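Local coordinates for protein peroxiredoxin 5 (Alvinella pompejana, PDB 2XHF) that probably reduces hydrogen peroxide and organic hydroperoxides as a thiol-dependent antioxidant enzyme of the peroxiredoxin family, at residues Val23-Asp28 with Lys32-His37; Asp38-Arg41 with Ile46-Ser49. One frame throughout, in Å; residues are numbered along the deposited sequence.

Contact 1 (Val23-Asp28 with Lys32-His37)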
# COMPACT_ATOMS: atom_id res chain seq x y z
N VAL A 23 -2.29 21.47 0.82
CA VAL A 23 -3.23 20.39 1.11
C VAL A 23 -2.71 19.51 2.24
O VAL A 23 -1.52 19.52 2.56
CB VAL A 23 -3.53 19.53 -0.11
CG1 VAL A 23 -3.81 20.40 -1.34
CG2 VAL A 23 -2.41 18.63 -0.37
N LEU A 24 -3.62 18.77 2.85
CA LEU A 24 -3.28 17.84 3.92
C LEU A 24 -2.60 16.60 3.39
O LEU A 24 -3.01 16.03 2.37
CB LEU A 24 -4.56 17.40 4.65
CG LEU A 24 -5.26 18.43 5.52
CD1 LEU A 24 -6.47 17.76 6.15
CD2 LEU A 24 -4.32 18.95 6.60
N VAL A 25 -1.53 16.19 4.07
CA VAL A 25 -0.91 14.91 3.82
C VAL A 25 -0.86 14.14 5.12
O VAL A 25 -1.14 14.67 6.19
CB VAL A 25 0.49 15.05 3.18
CG1 VAL A 25 0.37 15.70 1.83
CG2 VAL A 25 1.40 15.84 4.09
N TYR A 26 -0.56 12.85 5.00
CA TYR A 26 -0.60 11.95 6.14
C TYR A 26 0.78 11.38 6.39
O TYR A 26 1.59 11.26 5.46
CB TYR A 26 -1.60 10.82 5.86
CG TYR A 26 -2.98 11.34 5.61
CD1 TYR A 26 -3.32 11.90 4.38
CD2 TYR A 26 -3.95 11.28 6.60
CE1 TYR A 26 -4.59 12.40 4.16
CE2 TYR A 26 -5.20 11.78 6.39
CZ TYR A 26 -5.53 12.33 5.18
OH TYR A 26 -6.80 12.83 4.98
N GLU A 27 1.08 11.05 7.63
CA GLU A 27 2.38 10.47 7.95
C GLU A 27 2.17 9.48 9.08
O GLU A 27 1.49 9.81 10.07
CB GLU A 27 3.35 11.58 8.36
CG GLU A 27 4.78 11.13 8.55
CD GLU A 27 5.70 12.28 8.92
OE1 GLU A 27 5.21 13.34 9.36
OE2 GLU A 27 6.92 12.11 8.77
N ASP A 28 2.67 8.26 8.90
CA ASP A 28 2.60 7.17 9.89
C ASP A 28 1.22 6.52 10.07
O ASP A 28 1.06 5.31 9.87
CB ASP A 28 3.16 7.60 11.25
CG ASP A 28 4.62 7.98 11.18
OD1 ASP A 28 5.42 7.14 10.73
OD2 ASP A 28 4.98 9.12 11.56
N LYS A 32 -2.78 11.14 11.86
CA LYS A 32 -1.73 12.15 11.82
C LYS A 32 -1.69 12.79 10.45
O LYS A 32 -1.04 12.27 9.53
CB LYS A 32 -0.36 11.58 12.18
CG LYS A 32 0.77 12.62 12.06
CD LYS A 32 2.17 12.01 12.10
CE LYS A 32 2.45 11.29 13.39
NZ LYS A 32 3.84 10.74 13.35
N SER A 33 -2.43 13.87 10.30
CA SER A 33 -2.42 14.62 9.06
C SER A 33 -2.18 16.10 9.33
O SER A 33 -2.45 16.61 10.42
CB SER A 33 -3.72 14.45 8.29
OG SER A 33 -4.80 14.87 9.08
N PHE A 34 -1.63 16.76 8.35
CA PHE A 34 -1.22 18.14 8.53
C PHE A 34 -0.98 18.73 7.14
O PHE A 34 -0.72 18.00 6.17
CB PHE A 34 0.06 18.23 9.37
CG PHE A 34 1.13 17.29 8.90
CD1 PHE A 34 2.02 17.66 7.93
CD2 PHE A 34 1.23 16.03 9.44
CE1 PHE A 34 3.00 16.81 7.49
CE2 PHE A 34 2.21 15.15 9.01
CZ PHE A 34 3.09 15.54 8.01
N PRO A 35 -1.08 20.05 7.03
CA PRO A 35 -0.77 20.65 5.73
C PRO A 35 0.67 20.39 5.36
O PRO A 35 1.58 20.50 6.18
CB PRO A 35 -0.95 22.16 6.00
CG PRO A 35 -1.86 22.24 7.18
CD PRO A 35 -1.53 21.05 8.03
N ILE A 36 0.90 20.07 4.11
CA ILE A 36 2.27 19.87 3.65
C ILE A 36 3.11 21.14 3.85
O ILE A 36 4.33 21.07 4.00
CB ILE A 36 2.31 19.37 2.20
CG1 ILE A 36 3.72 18.87 1.86
CG2 ILE A 36 1.81 20.40 1.20
CD1 ILE A 36 3.80 18.15 0.52
N HIS A 37 2.46 22.31 3.85
CA HIS A 37 3.19 23.55 4.16
C HIS A 37 3.94 23.51 5.49
O HIS A 37 4.92 24.24 5.67
CB HIS A 37 2.24 24.73 4.13
CG HIS A 37 1.97 25.23 2.75
ND1 HIS A 37 1.54 26.51 2.50
CD2 HIS A 37 2.10 24.64 1.54
CE1 HIS A 37 1.39 26.68 1.20
NE2 HIS A 37 1.73 25.56 0.60
O HOH W 1 -0.27 22.65 3.04
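Val25 and Phe34 face each other as an antiparallel hydrogen-bonded pair and form the apolar centre of this hairpin. Val25 touches the ring with its CG2 methyl, which lies 3.9 Å from Phe34 CE1. CG2 also reaches the branch point of Ile36. A chi1 of 48° puts CG of Phe34 between its backbone N and carbonyl carbon and leans the ring toward the partner strand, where Val25 O stands above one face, offset toward the rim; beyond the hairpin the ring packs on Leu107 and Arg105 of strand 105-108. The opposite face of the two-stranded sheet carries Tyr26 and Ser33, where Ser33 CB sits over the tyrosine ring in a CH-pi contact, 3.9 Å from the Tyr26 ring centroid. Leu24 lays its CD2 methyl against the proline ring, 3.8 Å from Pro35 CD.

Four backbone bonds join the strands. Val25 and Phe34 exchange two, with Val25 N to Phe34 O at 2.9 Å; Ile36 N to Val23 O and Glu27 N to Lys32 O extend the pairing at the two ends. Toward the turn the contact becomes polar. Glu27 OE1 comes within 3.3 Å of Phe34 CZ, the carboxylate plane 55° from the ring, while OE2 forms a salt bridge with Arg105. Lys32 runs its aliphatic chain past Glu27 O, then bends at chi3 (-62°), bringing NZ to the anti side of Asp28 OD2 at 2.7 Å. This salt bridge ties together the residues flanking the turn. The whole is a two-stranded antiparallel beta hairpin, an N-terminal element of the kind peroxiredoxins add to the thioredoxin fold.

Contact 2 (Asp38-Arg41 with Ile46-Ser49)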
# COMPACT_ATOMS: atom_id res chain seq x y z
N ASP A 38 3.48 22.69 6.44
CA ASP A 38 4.20 22.58 7.71
C ASP A 38 5.61 22.07 7.51
O ASP A 38 6.50 22.38 8.28
CB ASP A 38 3.50 21.63 8.69
CG ASP A 38 2.18 22.15 9.22
OD1 ASP A 38 1.82 23.33 8.99
OD2 ASP A 38 1.52 21.36 9.92
N VAL A 39 5.82 21.25 6.48
CA VAL A 39 7.10 20.60 6.32
C VAL A 39 8.18 21.60 5.89
O VAL A 39 9.32 21.51 6.33
CB VAL A 39 6.99 19.44 5.29
CG1 VAL A 39 8.35 18.78 5.07
CG2 VAL A 39 5.96 18.42 5.77
N PHE A 40 7.81 22.57 5.05
CA PHE A 40 8.79 23.48 4.46
C PHE A 40 8.62 24.94 4.89
O PHE A 40 9.32 25.80 4.42
CB PHE A 40 8.79 23.37 2.93
CG PHE A 40 8.99 21.98 2.42
CD1 PHE A 40 10.27 21.43 2.38
CD2 PHE A 40 7.92 21.24 1.97
CE1 PHE A 40 10.48 20.14 1.91
CE2 PHE A 40 8.12 19.93 1.51
CZ PHE A 40 9.40 19.40 1.48
N ARG A 41 7.70 25.21 5.82
CA ARG A 41 7.52 26.58 6.28
C ARG A 41 8.81 27.10 6.89
O ARG A 41 9.38 26.47 7.78
CB ARG A 41 6.42 26.64 7.33
CG ARG A 41 6.10 28.04 7.80
CD ARG A 41 4.85 28.13 8.67
NE ARG A 41 3.66 27.74 7.93
CZ ARG A 41 2.95 26.64 8.18
NH1 ARG A 41 3.30 25.83 9.16
NH2 ARG A 41 1.87 26.36 7.45
N ILE A 46 13.81 19.51 0.15
CA ILE A 46 13.64 18.74 -1.07
C ILE A 46 12.34 17.96 -0.95
O ILE A 46 12.05 17.38 0.09
CB ILE A 46 14.80 17.74 -1.25
CG1 ILE A 46 16.12 18.48 -1.44
CG2 ILE A 46 14.52 16.84 -2.45
CD1 ILE A 46 17.34 17.64 -1.07
N LEU A 47 11.55 17.97 -2.02
CA LEU A 47 10.36 17.15 -2.14
C LEU A 47 10.46 16.32 -3.41
O LEU A 47 10.59 16.88 -4.50
CB LEU A 47 9.10 18.02 -2.20
CG LEU A 47 7.77 17.24 -2.34
CD1 LEU A 47 7.48 16.37 -1.09
CD2 LEU A 47 6.60 18.20 -2.59
N PHE A 48 10.41 15.00 -3.27
CA PHE A 48 10.42 14.15 -4.45
C PHE A 48 9.36 13.08 -4.32
O PHE A 48 8.93 12.73 -3.21
CB PHE A 48 11.81 13.52 -4.71
CG PHE A 48 12.21 12.45 -3.73
CD1 PHE A 48 12.79 12.78 -2.52
CD2 PHE A 48 12.02 11.11 -4.03
CE1 PHE A 48 13.15 11.81 -1.62
CE2 PHE A 48 12.40 10.14 -3.13
CZ PHE A 48 12.95 10.48 -1.93
N SER A 49 8.90 12.59 -5.47
CA SER A 49 7.85 11.58 -5.49
C SER A 49 8.31 10.20 -5.93
O SER A 49 9.31 10.06 -6.64
CB SER A 49 6.73 12.05 -6.40
OG SER A 49 7.23 12.18 -7.73
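Phe40 reaches strand 46-49 with the far end of its ring, bringing a short, weakly bonded helical turn against a central strand of the thioredoxin-fold sheet. The tight part of the contact is small and belongs to this one aromatic side chain. Its CZ lies 3.6 Å from Ile46 O, which sits at the ring edge near the ring plane, and CE1 is almost as close to the same oxygen, at 3.7 Å. The C-H edge thus meets a carbonyl oxygen, an approach with a favourable electrostatic sense although it is no conventional hydrogen bond. The same CZ touches Leu47 CB at 3.9 Å, and the two side chains cross at about a right angle. Phe40 is aimed at the strand by its first torsion, which sets CG anti to the carbonyl carbon (chi1 -55°).

One face of the ring is packed by its own chain neighbour: Val39 CG1 stands 3.7 Å above the plane, over the ring centre. Ile140 of strand 136-141 and Asn143 also touch the phenyl group. Leu47 extends the apolar layer toward Ala81 and Ile83 of strand 79-84 and Met138 of strand 136-141. Ile46, by contrast, directs its CB away from the helix and gives mainly its backbone to the contact.

The other side of the helical turn is much looser and takes no part in the packing on the strand. There the exposed Arg41 folds back onto the partly exposed Asp38 in a local salt bridge that closes the turn on itself. Its stronger bond runs from Arg41 NH1 to Asp38 OD1 at 2.9 Å, with the oxygen near the guanidinium plane and NH2 adding only a weak, longer bond to the same atom.

In the fold
Contacts 1 and 2 follow one another along the chain: the hairpin of strands 24-26 and 33-35 closes first, helix 37-40 continues directly from it, and strand 44-49 then enters the five-stranded mixed sheet. Their centres lie 11 Å apart, and the two contacts touch through Phe34 CE1 and Val39 CG2 at 3.8 Å and, more distantly, through Ile36 and Leu47. Contact 2 is the more deeply buried: its centre lies about 7 Å from the centre of the chain, that of contact 1 about 12 Å. Together they lead from a peripheral two-stranded sheet to the central strand of the thioredoxin-like core, packing the N-terminal region against it.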